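Local coordinates for protein alpha,alpha-trehalose-phosphate synthase (UDP-forming) (Burkholderia xenovorans, PDB 5V0T) that belongs to glycosyltransferase family 20, has the two-domain GT-B fold, and binds 6-O-phosphono-alpha-D-glucopyranose and uridine-5'-diphosphate, at residues 83-87 / 88-92; 93-96 / 97-101; 317-320 / 321-324; 374-377 / 378-381. All blocks are in the same frame, centred on the assembly; numbering follows the deposited sequence.

Contact 1: residues 83-87 / 88-92. With G6P (6-O-phosphono-alpha-D-glucopyranose), chain J.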
loop_
_atom_site.group_PDB
_atom_site.type_symbol
_atom_site.label_atom_id
_atom_site.label_comp_id
_atom_site.label_asym_id
_atom_site.label_seq_id
_atom_site.Cartn_x
_atom_site.Cartn_y
_atom_site.Cartn_z
ATOM N N ASP A 83 -17.779 -1.732 12.811
ATOM C CA ASP A 83 -18.455 -0.633 12.122
ATOM C C ASP A 83 -17.860 0.722 12.496
ATOM O O ASP A 83 -17.695 1.588 11.630
ATOM C CB ASP A 83 -19.951 -0.657 12.425
ATOM C CG ASP A 83 -20.693 -1.735 11.647
ATOM O OD1 ASP A 83 -20.216 -2.137 10.566
ATOM O OD2 ASP A 83 -21.758 -2.177 12.121
ATOM N N GLN A 84 -17.513 0.927 13.771
ATOM C CA GLN A 84 -17.090 2.261 14.197
ATOM C C GLN A 84 -15.612 2.492 13.927
ATOM O O GLN A 84 -15.219 3.559 13.443
ATOM C CB GLN A 84 -17.380 2.470 15.689
ATOM C CG GLN A 84 -18.851 2.500 16.030
ATOM C CD GLN A 84 -19.125 2.514 17.538
ATOM O OE1 GLN A 84 -18.216 2.633 18.359
ATOM N NE2 GLN A 84 -20.390 2.381 17.896
ATOM N N TYR A 85 -14.784 1.501 14.240
ATOM C CA TYR A 85 -13.338 1.659 14.201
ATOM C C TYR A 85 -12.782 1.436 12.798
ATOM O O TYR A 85 -11.939 2.211 12.321
ATOM C CB TYR A 85 -12.717 0.688 15.206
ATOM C CG TYR A 85 -11.366 0.089 14.877
ATOM C CD1 TYR A 85 -10.192 0.753 15.216
ATOM C CD2 TYR A 85 -11.264 -1.181 14.298
ATOM C CE1 TYR A 85 -8.950 0.195 14.957
ATOM C CE2 TYR A 85 -10.017 -1.755 14.026
ATOM C CZ TYR A 85 -8.867 -1.051 14.373
ATOM O OH TYR A 85 -7.627 -1.571 14.139
ATOM N N TYR A 86 -13.252 0.398 12.113
ATOM C CA TYR A 86 -12.664 0.016 10.832
ATOM C C TYR A 86 -13.438 0.591 9.650
ATOM O O TYR A 86 -12.889 1.387 8.879
ATOM C CB TYR A 86 -12.569 -1.513 10.757
ATOM C CG TYR A 86 -12.127 -2.077 9.418
ATOM C CD1 TYR A 86 -10.777 -2.184 9.092
ATOM C CD2 TYR A 86 -13.061 -2.520 8.492
ATOM C CE1 TYR A 86 -10.372 -2.714 7.855
ATOM C CE2 TYR A 86 -12.674 -3.053 7.270
ATOM C CZ TYR A 86 -11.327 -3.153 6.958
ATOM O OH TYR A 86 -10.962 -3.686 5.737
ATOM N N ARG A 87 -14.711 0.205 9.486
ATOM C CA ARG A 87 -15.510 0.790 8.413
ATOM C C ARG A 87 -15.735 2.280 8.633
ATOM O O ARG A 87 -15.863 3.036 7.664
ATOM C CB ARG A 87 -16.868 0.089 8.302
ATOM C CG ARG A 87 -16.835 -1.291 7.680
ATOM C CD ARG A 87 -18.243 -1.880 7.553
ATOM N NE ARG A 87 -19.072 -1.153 6.604
ATOM C CZ ARG A 87 -20.149 -0.455 6.937
ATOM N NH1 ARG A 87 -20.528 -0.400 8.203
ATOM N NH2 ARG A 87 -20.846 0.182 6.001
ATOM N N GLY A 88 -15.792 2.713 9.896
ATOM C CA GLY A 88 -16.115 4.083 10.230
ATOM C C GLY A 88 -14.909 4.990 10.153
ATOM O O GLY A 88 -14.552 5.466 9.072
ATOM N N PHE A 89 -14.253 5.229 11.289
ATOM C CA PHE A 89 -13.222 6.256 11.303
ATOM C C PHE A 89 -12.034 5.885 10.423
ATOM O O PHE A 89 -11.534 6.734 9.681
ATOM C CB PHE A 89 -12.757 6.545 12.727
ATOM C CG PHE A 89 -11.965 7.809 12.836
ATOM C CD1 PHE A 89 -12.602 9.052 12.740
ATOM C CD2 PHE A 89 -10.594 7.768 13.029
ATOM C CE1 PHE A 89 -11.885 10.231 12.815
ATOM C CE2 PHE A 89 -9.863 8.938 13.136
ATOM C CZ PHE A 89 -10.510 10.177 13.021
ATOM N N SER A 90 -11.562 4.632 10.482
ATOM C CA SER A 90 -10.373 4.277 9.701
ATOM C C SER A 90 -10.617 4.447 8.204
ATOM O O SER A 90 -9.873 5.155 7.518
ATOM C CB SER A 90 -9.925 2.847 10.012
ATOM O OG SER A 90 -9.438 2.746 11.349
ATOM N N ASN A 91 -11.668 3.828 7.675
ATOM C CA ASN A 91 -11.803 3.794 6.222
ATOM C C ASN A 91 -12.799 4.786 5.648
ATOM O O ASN A 91 -12.801 4.991 4.430
ATOM C CB ASN A 91 -12.134 2.369 5.789
ATOM C CG ASN A 91 -10.926 1.469 5.936
ATOM O OD1 ASN A 91 -9.811 1.954 5.871
ATOM N ND2 ASN A 91 -11.135 0.182 6.160
ATOM N N ALA A 92 -13.643 5.420 6.471
ATOM C CA ALA A 92 -14.512 6.468 5.953
ATOM C C ALA A 92 -13.995 7.863 6.265
ATOM O O ALA A 92 -14.427 8.830 5.627
ATOM C CB ALA A 92 -15.943 6.322 6.499
HETATM C C1 G6P J . -3.388 -0.839 2.374
HETATM C C2 G6P J . -3.295 -0.399 3.825
HETATM C C3 G6P J . -3.219 -1.616 4.750
HETATM C C4 G6P J . -4.413 -2.533 4.470
HETATM C C5 G6P J . -4.442 -2.897 2.984
HETATM C C6 G6P J . -5.600 -3.852 2.689
HETATM O O1 G6P J . -2.195 -1.555 2.079
HETATM O O2 G6P J . -2.150 0.457 3.993
HETATM O O3 G6P J . -3.277 -1.143 6.106
HETATM O O4 G6P J . -4.291 -3.745 5.243
HETATM O O5 G6P J . -4.522 -1.703 2.190
HETATM O O6 G6P J . -6.839 -3.272 3.130
HETATM P P G6P J . -7.754 -4.066 4.193
HETATM O O1P G6P J . -8.354 -5.229 3.445
HETATM O O2P G6P J . -8.740 -3.035 4.666
HETATM O O3P G6P J . -6.794 -4.519 5.270
#
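Residues 83-87 and 88-92 are consecutive turns of helix 79-98, with short-segment axes 24° apart. The helix is wound more widely here than an alpha helix. Phe89 N bonds to Gln84 O at 2.9 Å, and Asn91 N to Tyr86 O at 3.0 Å, so each amide reaches back five residues. Between them, Tyr85 O takes two bonds from one residue. Ser90 N lies 3.1 Å from Tyr85 O, and Ser90 OG lies 2.7 Å from the same oxygen. They arrive from opposite faces of the carbonyl plane. The serine hydroxyl stands beside its own backbone N (chi1 -68°), which lets it turn back to the preceding turn.

Tyr86 and Asn91 form the main side-chain pair. Asn91 ND2 sits over one face of the phenol ring, 3.4 Å from Tyr86 CZ and displaced toward the rim. Ring and amide planes are 75° apart. Asn91 OD1 is hydrogen-bonded to Tyr141 OH, which should limit rotation of the amide. Within 83-87, Arg87 NH1 makes a 2.9 Å salt bridge with Asp83 OD1, meeting the carboxylate from above its plane. The Tyr86 hydroxyl donates a 2.6 Å bond to G6P O2P, near the plane of the ring. Arg18 and Arg315 also bond to this ligand. The arrangement is a run of pi-helical turns that presents a tyrosine to the phosphate end of the G6P pocket.

Contact 2: residues 93-96 / 97-101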
loop_
_atom_site.group_PDB
_atom_site.type_symbol
_atom_site.label_atom_id
_atom_site.label_comp_id
_atom_site.label_asym_id
_atom_site.label_seq_id
_atom_site.Cartn_x
_atom_site.Cartn_y
_atom_site.Cartn_z
ATOM N N THR A 93 -13.060 7.990 7.205
ATOM C CA THR A 93 -12.452 9.278 7.502
ATOM C C THR A 93 -10.982 9.305 7.110
ATOM O O THR A 93 -10.591 10.109 6.253
ATOM C CB THR A 93 -12.605 9.625 8.990
ATOM O OG1 THR A 93 -13.996 9.696 9.317
ATOM C CG2 THR A 93 -11.930 10.964 9.296
ATOM N N LEU A 94 -10.156 8.446 7.720
ATOM C CA LEU A 94 -8.706 8.559 7.568
ATOM C C LEU A 94 -8.267 8.195 6.159
ATOM O O LEU A 94 -7.479 8.924 5.541
ATOM C CB LEU A 94 -7.981 7.672 8.587
ATOM C CG LEU A 94 -8.098 8.124 10.050
ATOM C CD1 LEU A 94 -7.320 7.201 11.019
ATOM C CD2 LEU A 94 -7.674 9.583 10.196
ATOM N N TRP A 95 -8.723 7.043 5.650
ATOM C CA TRP A 95 -8.277 6.617 4.321
ATOM C C TRP A 95 -8.577 7.660 3.255
ATOM O O TRP A 95 -7.643 8.049 2.532
ATOM C CB TRP A 95 -8.886 5.260 3.949
ATOM C CG TRP A 95 -8.442 4.805 2.570
ATOM C CD1 TRP A 95 -9.064 5.061 1.389
ATOM C CD2 TRP A 95 -7.274 4.035 2.254
ATOM N NE1 TRP A 95 -8.353 4.501 0.343
ATOM C CE2 TRP A 95 -7.260 3.853 0.853
ATOM C CE3 TRP A 95 -6.253 3.453 3.025
ATOM C CZ2 TRP A 95 -6.252 3.126 0.196
ATOM C CZ3 TRP A 95 -5.253 2.719 2.371
ATOM C CH2 TRP A 95 -5.258 2.575 0.971
ATOM N N PRO A 96 -9.811 8.172 3.109
ATOM C CA PRO A 96 -10.025 9.200 2.075
ATOM C C PRO A 96 -9.248 10.478 2.341
ATOM O O PRO A 96 -8.703 11.064 1.398
ATOM C CB PRO A 96 -11.544 9.425 2.096
ATOM C CG PRO A 96 -12.007 8.874 3.403
ATOM C CD PRO A 96 -11.076 7.766 3.749
ATOM N N ALA A 97 -9.143 10.908 3.605
ATOM C CA ALA A 97 -8.488 12.184 3.903
ATOM C C ALA A 97 -7.002 12.128 3.579
ATOM O O ALA A 97 -6.453 13.057 2.972
ATOM C CB ALA A 97 -8.693 12.555 5.371
ATOM N N PHE A 98 -6.337 11.041 3.979
ATOM C CA PHE A 98 -4.902 10.891 3.782
ATOM C C PHE A 98 -4.558 10.602 2.326
ATOM O O PHE A 98 -3.404 10.785 1.924
ATOM C CB PHE A 98 -4.348 9.762 4.665
ATOM C CG PHE A 98 -4.170 10.130 6.122
ATOM C CD1 PHE A 98 -5.154 10.835 6.816
ATOM C CD2 PHE A 98 -3.034 9.733 6.807
ATOM C CE1 PHE A 98 -4.993 11.162 8.155
ATOM C CE2 PHE A 98 -2.864 10.050 8.149
ATOM C CZ PHE A 98 -3.846 10.759 8.827
ATOM N N HIS A 99 -5.529 10.151 1.528
ATOM C CA HIS A 99 -5.346 10.019 0.090
ATOM C C HIS A 99 -5.900 11.221 -0.685
ATOM O O HIS A 99 -6.200 11.106 -1.884
ATOM C CB HIS A 99 -5.959 8.700 -0.374
ATOM C CG HIS A 99 -5.184 7.508 0.097
ATOM N ND1 HIS A 99 -5.402 6.915 1.324
ATOM C CD2 HIS A 99 -4.150 6.837 -0.468
ATOM C CE1 HIS A 99 -4.551 5.916 1.488
ATOM N NE2 HIS A 99 -3.794 5.833 0.406
ATOM N N TYR A 100 -6.032 12.377 -0.019
ATOM C CA TYR A 100 -6.391 13.641 -0.674
ATOM C C TYR A 100 -7.786 13.567 -1.293
ATOM O O TYR A 100 -8.043 14.115 -2.364
ATOM C CB TYR A 100 -5.337 14.038 -1.721
ATOM C CG TYR A 100 -4.002 14.466 -1.128
ATOM C CD1 TYR A 100 -3.150 13.546 -0.527
ATOM C CD2 TYR A 100 -3.585 15.795 -1.184
ATOM C CE1 TYR A 100 -1.916 13.936 0.013
ATOM C CE2 TYR A 100 -2.351 16.200 -0.644
ATOM C CZ TYR A 100 -1.527 15.265 -0.050
ATOM O OH TYR A 100 -0.317 15.657 0.485
ATOM N N ARG A 101 -8.692 12.854 -0.624
ATOM C CA ARG A 101 -10.075 12.794 -1.075
ATOM C C ARG A 101 -11.011 13.329 0.001
ATOM O O ARG A 101 -11.870 12.597 0.501
ATOM C CB ARG A 101 -10.470 11.365 -1.465
ATOM C CG ARG A 101 -9.801 10.867 -2.758
ATOM C CD ARG A 101 -10.073 11.810 -3.954
ATOM N NE ARG A 101 -11.490 11.905 -4.293
ATOM C CZ ARG A 101 -12.120 11.039 -5.088
ATOM N NH1 ARG A 101 -11.468 10.000 -5.609
ATOM N NH2 ARG A 101 -13.406 11.205 -5.358
#
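Trp95 O is gripped twice by His99. The imidazole ND1 donates to it at 2.8 Å, and the backbone N of His99 donates to this same Trp95 O at 3.1 Å. The two donors come from opposite faces of the carbonyl plane. The carbonyl oxygen lies in the plane of the imidazole, at its edge. The ring reaches it because His99 CG stands beside its own backbone N (chi1 -70°).

The same imidazole lies across the indole of Trp95. His99 CE1 is 3.4 Å from Trp95 CE3, over one face of the indole. The planes of the imidazole and the six-membered ring meet at 33°, with centroids 3.8 Å apart, so the pair is oblique. Trp95 NE1 is hydrogen-bonded to Asp279, and the indole touches G6P. Arg315 makes a cation-pi contact with this indole. Elsewhere on the helix, Leu94 and Phe98 run side by side, with Leu94 CD2 3.7 Å from Phe98 CE1.

The helix ends here in a Schellman motif. Arg101 N bonds to Pro96 O at 2.7 Å, and Tyr100 N bonds to Ala97 O at 3.1 Å. Tyr100 is the C-prime residue and has positive phi. The side chain of Arg101 turns away to a salt bridge with Asp103.

The bond from ND1 places a proton on that nitrogen. Together with the ring contact it fixes the rotation of the imidazole. Because Trp95 touches G6P, His99 acts as a second-shell residue that backs one face of the pocket indole.

Contact 3: residues 317-320 / 321-324. With FMT (formic acid), chain P.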
loop_
_atom_site.group_PDB
_atom_site.type_symbol
_atom_site.label_atom_id
_atom_site.label_comp_id
_atom_site.label_asym_id
_atom_site.label_seq_id
_atom_site.Cartn_x
_atom_site.Cartn_y
_atom_site.Cartn_z
ATOM N N ASP A 317 -18.273 -3.734 1.659
ATOM C CA ASP A 317 -19.479 -3.362 2.386
ATOM C C ASP A 317 -19.580 -1.856 2.605
ATOM O O ASP A 317 -20.405 -1.402 3.404
ATOM C CB ASP A 317 -19.567 -4.126 3.712
ATOM C CG ASP A 317 -18.326 -3.964 4.586
ATOM O OD1 ASP A 317 -17.446 -3.161 4.248
ATOM O OD2 ASP A 317 -18.228 -4.658 5.620
ATOM N N MET A 318 -18.773 -1.076 1.893
ATOM C CA MET A 318 -18.771 0.373 1.991
ATOM C C MET A 318 -19.302 0.968 0.697
ATOM O O MET A 318 -18.863 0.583 -0.392
ATOM C CB MET A 318 -17.370 0.897 2.288
ATOM C CG MET A 318 -16.946 0.594 3.710
ATOM S SD MET A 318 -15.333 1.272 3.998
ATOM C CE MET A 318 -15.756 2.998 4.295
ATOM N N HIS A 319 -20.256 1.897 0.829
ATOM C CA HIS A 319 -20.882 2.515 -0.336
ATOM C C HIS A 319 -19.853 3.140 -1.263
ATOM O O HIS A 319 -19.978 3.044 -2.488
ATOM C CB HIS A 319 -21.891 3.578 0.107
ATOM C CG HIS A 319 -23.158 3.014 0.671
ATOM N ND1 HIS A 319 -23.484 1.676 0.587
ATOM C CD2 HIS A 319 -24.182 3.609 1.328
ATOM C CE1 HIS A 319 -24.654 1.473 1.166
ATOM N NE2 HIS A 319 -25.098 2.629 1.625
ATOM N N ALA A 320 -18.843 3.818 -0.706
ATOM C CA ALA A 320 -17.854 4.467 -1.569
ATOM C C ALA A 320 -17.100 3.459 -2.425
ATOM O O ALA A 320 -16.713 3.768 -3.557
ATOM C CB ALA A 320 -16.858 5.285 -0.742
ATOM N N TYR A 321 -16.847 2.265 -1.902
ATOM C CA TYR A 321 -16.178 1.258 -2.706
ATOM C C TYR A 321 -17.131 0.635 -3.714
ATOM O O TYR A 321 -16.717 0.324 -4.838
ATOM C CB TYR A 321 -15.522 0.214 -1.787
ATOM C CG TYR A 321 -14.256 0.771 -1.183
ATOM C CD1 TYR A 321 -14.304 1.590 -0.056
ATOM C CD2 TYR A 321 -13.016 0.548 -1.788
ATOM C CE1 TYR A 321 -13.158 2.130 0.488
ATOM C CE2 TYR A 321 -11.859 1.092 -1.253
ATOM C CZ TYR A 321 -11.942 1.886 -0.113
ATOM O OH TYR A 321 -10.800 2.431 0.422
ATOM N N GLN A 322 -18.406 0.476 -3.353
ATOM C CA GLN A 322 -19.400 0.075 -4.346
ATOM C C GLN A 322 -19.483 1.101 -5.476
ATOM O O GLN A 322 -19.580 0.737 -6.653
ATOM C CB GLN A 322 -20.765 -0.100 -3.671
ATOM C CG GLN A 322 -20.796 -1.205 -2.601
ATOM C CD GLN A 322 -21.848 -0.973 -1.497
ATOM O OE1 GLN A 322 -22.750 -0.141 -1.638
ATOM N NE2 GLN A 322 -21.718 -1.713 -0.386
ATOM N N ASP A 323 -19.422 2.390 -5.136
ATOM C CA ASP A 323 -19.545 3.439 -6.149
ATOM C C ASP A 323 -18.394 3.386 -7.147
ATOM O O ASP A 323 -18.615 3.420 -8.360
ATOM C CB ASP A 323 -19.599 4.825 -5.490
ATOM C CG ASP A 323 -20.897 5.080 -4.741
ATOM O OD1 ASP A 323 -21.930 4.459 -5.068
ATOM O OD2 ASP A 323 -20.879 5.923 -3.821
ATOM N N ILE A 324 -17.150 3.339 -6.661
ATOM C CA ILE A 324 -16.032 3.330 -7.611
ATOM C C ILE A 324 -16.064 2.064 -8.451
ATOM O O ILE A 324 -15.682 2.080 -9.632
ATOM C CB ILE A 324 -14.667 3.525 -6.896
ATOM C CG1 ILE A 324 -13.495 3.551 -7.899
ATOM C CG2 ILE A 324 -14.401 2.443 -5.826
ATOM C CD1 ILE A 324 -13.608 4.680 -8.975
HETATM C C FMT P . -21.001 2.862 3.674
HETATM O O1 FMT P . -21.736 1.935 3.326
HETATM O O2 FMT P . -19.905 2.714 4.224
#
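The His319 ring has the formic acid molecule over one face and the amide of Gln322 at its edge. His319 ND1 donates to Gln322 OE1 at 3.0 Å. The bond is bent, 141° at the hydrogen, and ND1 stands above the plane of the amide. Ring and amide planes are 60° apart. The other end of the amide, Gln322 NE2, bonds to Ala316 O, so both ends of the group are held. Formic acid O1 also accepts a weak bond from His319 N at 2.9 Å. The formic acid probably came from the crystallisation liquor.

The second flat group is the Tyr321 ring. Met318 lies alongside it, with Met318 CB 3.9 Å from Tyr321 CD1. The sulfur makes an oblique Met-aromatic contact, 5.2 Å from Met318 SD to the centroid of the Tyr321 ring. The Tyr321 hydroxyl is hydrogen-bonded to Asp279 and Arg315.

This is the first turn of helix 319-339, the helix of a beta-alpha-beta unit between strands 305-310 and 347-350. Met318 is its N-cap residue. Gln322 N bonds to Met318 O at 3.0 Å, in the carbonyl plane, and Tyr321 N adds a weak bond to that oxygen. Asp323 N follows at 2.8 Å from His319 O. The bend at chi3 (80°) carries the methyl CE of Met318 onto Arg87, Asn91 and Ala92 of helix 79-98.

Contact 4: residues 374-377 / 378-381. With UDP (uridine-5'-diphosphate), chain I.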
loop_
_atom_site.group_PDB
_atom_site.type_symbol
_atom_site.label_atom_id
_atom_site.label_comp_id
_atom_site.label_asym_id
_atom_site.label_seq_id
_atom_site.Cartn_x
_atom_site.Cartn_y
_atom_site.Cartn_z
ATOM N N LEU A 374 -3.842 7.650 -7.927
ATOM C CA LEU A 374 -3.959 9.082 -7.644
ATOM C C LEU A 374 -3.102 9.479 -6.447
ATOM O O LEU A 374 -2.511 10.567 -6.424
ATOM C CB LEU A 374 -5.424 9.451 -7.399
ATOM C CG LEU A 374 -6.290 9.189 -8.646
ATOM C CD1 LEU A 374 -7.783 9.294 -8.353
ATOM C CD2 LEU A 374 -5.911 10.145 -9.778
ATOM N N ARG A 375 -3.028 8.606 -5.447
ATOM C CA ARG A 375 -2.175 8.761 -4.273
ATOM C C ARG A 375 -1.889 7.367 -3.757
ATOM O O ARG A 375 -2.796 6.531 -3.713
ATOM C CB ARG A 375 -2.841 9.560 -3.141
ATOM C CG ARG A 375 -3.207 11.001 -3.467
ATOM C CD ARG A 375 -1.968 11.899 -3.430
ATOM N NE ARG A 375 -2.283 13.240 -3.908
ATOM C CZ ARG A 375 -1.442 14.268 -3.873
ATOM N NH1 ARG A 375 -1.828 15.439 -4.346
ATOM N NH2 ARG A 375 -0.218 14.120 -3.376
ATOM N N ASP A 376 -0.649 7.122 -3.344
ATOM C CA ASP A 376 -0.274 5.791 -2.874
ATOM C C ASP A 376 0.947 5.940 -1.989
ATOM O O ASP A 376 1.916 6.596 -2.383
ATOM C CB ASP A 376 0.018 4.856 -4.061
ATOM C CG ASP A 376 -0.180 3.391 -3.722
ATOM O OD1 ASP A 376 0.278 2.975 -2.634
ATOM O OD2 ASP A 376 -0.774 2.656 -4.558
ATOM N N GLY A 377 0.883 5.379 -0.776
ATOM C CA GLY A 377 2.006 5.505 0.133
ATOM C C GLY A 377 3.301 4.964 -0.445
ATOM O O GLY A 377 4.371 5.521 -0.212
ATOM N N MET A 378 3.225 3.862 -1.187
ATOM C CA MET A 378 4.419 3.320 -1.822
ATOM C C MET A 378 4.066 2.712 -3.170
ATOM O O MET A 378 4.503 3.213 -4.211
ATOM C CB MET A 378 5.098 2.278 -0.917
ATOM C CG MET A 378 6.385 1.655 -1.508
ATOM S SD MET A 378 7.614 2.862 -2.072
ATOM C CE MET A 378 7.958 3.780 -0.572
ATOM N N ASN A 379 3.257 1.645 -3.122
ATOM C CA ASN A 379 2.802 0.790 -4.215
ATOM C C ASN A 379 3.812 -0.339 -4.447
ATOM O O ASN A 379 4.801 -0.188 -5.180
ATOM C CB ASN A 379 2.523 1.554 -5.523
ATOM C CG ASN A 379 1.699 0.722 -6.494
ATOM O OD1 ASN A 379 2.188 -0.260 -7.035
ATOM N ND2 ASN A 379 0.450 1.100 -6.710
ATOM N N LEU A 380 3.565 -1.481 -3.798
ATOM C CA LEU A 380 4.452 -2.626 -3.966
ATOM C C LEU A 380 4.318 -3.246 -5.355
ATOM O O LEU A 380 5.287 -3.816 -5.869
ATOM C CB LEU A 380 4.162 -3.676 -2.893
ATOM C CG LEU A 380 4.521 -3.332 -1.446
ATOM C CD1 LEU A 380 4.312 -4.568 -0.583
ATOM C CD2 LEU A 380 5.942 -2.841 -1.324
ATOM N N VAL A 381 3.143 -3.132 -5.979
ATOM C CA VAL A 381 2.948 -3.723 -7.298
ATOM C C VAL A 381 3.952 -3.147 -8.288
ATOM O O VAL A 381 4.496 -3.866 -9.127
ATOM C CB VAL A 381 1.494 -3.526 -7.769
ATOM C CG1 VAL A 381 1.392 -3.571 -9.323
ATOM C CG2 VAL A 381 0.568 -4.589 -7.119
HETATM N N1 UDP I . -1.817 -8.680 -4.376
HETATM C C2 UDP I . -2.060 -10.040 -4.275
HETATM N N3 UDP I . -3.146 -10.490 -4.969
HETATM C C4 UDP I . -3.999 -9.738 -5.746
HETATM C C5 UDP I . -3.682 -8.335 -5.810
HETATM C C6 UDP I . -2.616 -7.865 -5.146
HETATM O O2 UDP I . -1.370 -10.790 -3.606
HETATM O O4 UDP I . -4.943 -10.295 -6.320
HETATM C "C1'" UDP I . -0.656 -8.147 -3.657
HETATM C "C2'" UDP I . 0.391 -7.515 -4.571
HETATM O "O2'" UDP I . 1.262 -8.518 -5.068
HETATM C "C3'" UDP I . 1.079 -6.551 -3.602
HETATM C "C4'" UDP I . -0.078 -6.095 -2.706
HETATM O "O4'" UDP I . -1.097 -7.113 -2.807
HETATM O "O3'" UDP I . 2.075 -7.186 -2.805
HETATM C "C5'" UDP I . -0.669 -4.753 -3.045
HETATM O "O5'" UDP I . 0.165 -3.751 -2.430
HETATM P PA UDP I . 0.256 -2.283 -3.015
HETATM O O1A UDP I . 0.452 -2.304 -4.517
HETATM O O2A UDP I . 1.300 -1.575 -2.234
HETATM O O3A UDP I . -1.165 -1.641 -2.764
HETATM P PB UDP I . -2.233 -1.696 -1.594
HETATM O O1B UDP I . -1.383 -1.854 -0.330
HETATM O O2B UDP I . -2.850 -0.282 -1.631
HETATM O O3B UDP I . -3.217 -2.787 -1.800
HETATM O O HOH W 1 1.247 0.995 -1.277
#
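Asp376 and Asn379 both hold CG opposite their backbone N (chi1 -155° and -164°), and this brings carboxylate and amide together across the loop. Asn379 ND2 donates to Asp376 OD2 at 2.9 Å. It meets the carboxylate from above its plane, with the amide turned well out of that plane. This is the loop that leads from strand 368-371 of the six-stranded parallel sheet into helix 380-388 in this GT-B fold. It runs into the helix start, whose first amides bind the alpha phosphate of UDP.

Asn379 is the N-cap residue. Its OD1 caps Ala382 N, so the amide is tied at one end to the helix and at the other to Asp376. Asp376 OD2 also makes a salt bridge with Lys282, whose NZ bonds to UDP as well. Asp376 OD1 accepts a weak 3.4 Å bond from Met378 N.

Leu380 N bonds to UDP O2A at 2.8 Å and almost straight, 175° at the hydrogen. Val381 N reaches UDP O1A at 3.2 Å. The positive end of the helix dipole would be expected to favour the phosphate charge. Val381 CG2 packs 3.5 Å from O1A of the UDP. One water joins the loop to the ligand, accepting from Asn379 N at 2.8 Å and lying 2.6 Å from Asp376 OD1 and 2.7 Å from UDP O2A.

Contacts 1 and 2 follow each other on helix 79-98, with centres about 12 Å apart. Ser90 O and Trp95 N, 2.9 Å apart, probably form a hydrogen bond between them. Contact 3 packs against both. Arg87 NE forms a 3.5 Å salt bridge with Asp317 OD1, and Tyr321 OH lies 3.2 Å from Trp95 NE1. Contact 4 reaches contact 2 through Arg375, whose CG is 3.4 Å from His99 O. It does not touch contacts 1 or 3. Contacts 1 and 2 supply Tyr86 and Trp95 to the G6P pocket, while contact 4 holds UDP. In contact 3, the nearest atoms of the Tyr321 side chain are about 7 Å from G6P and about 9 Å from UDP.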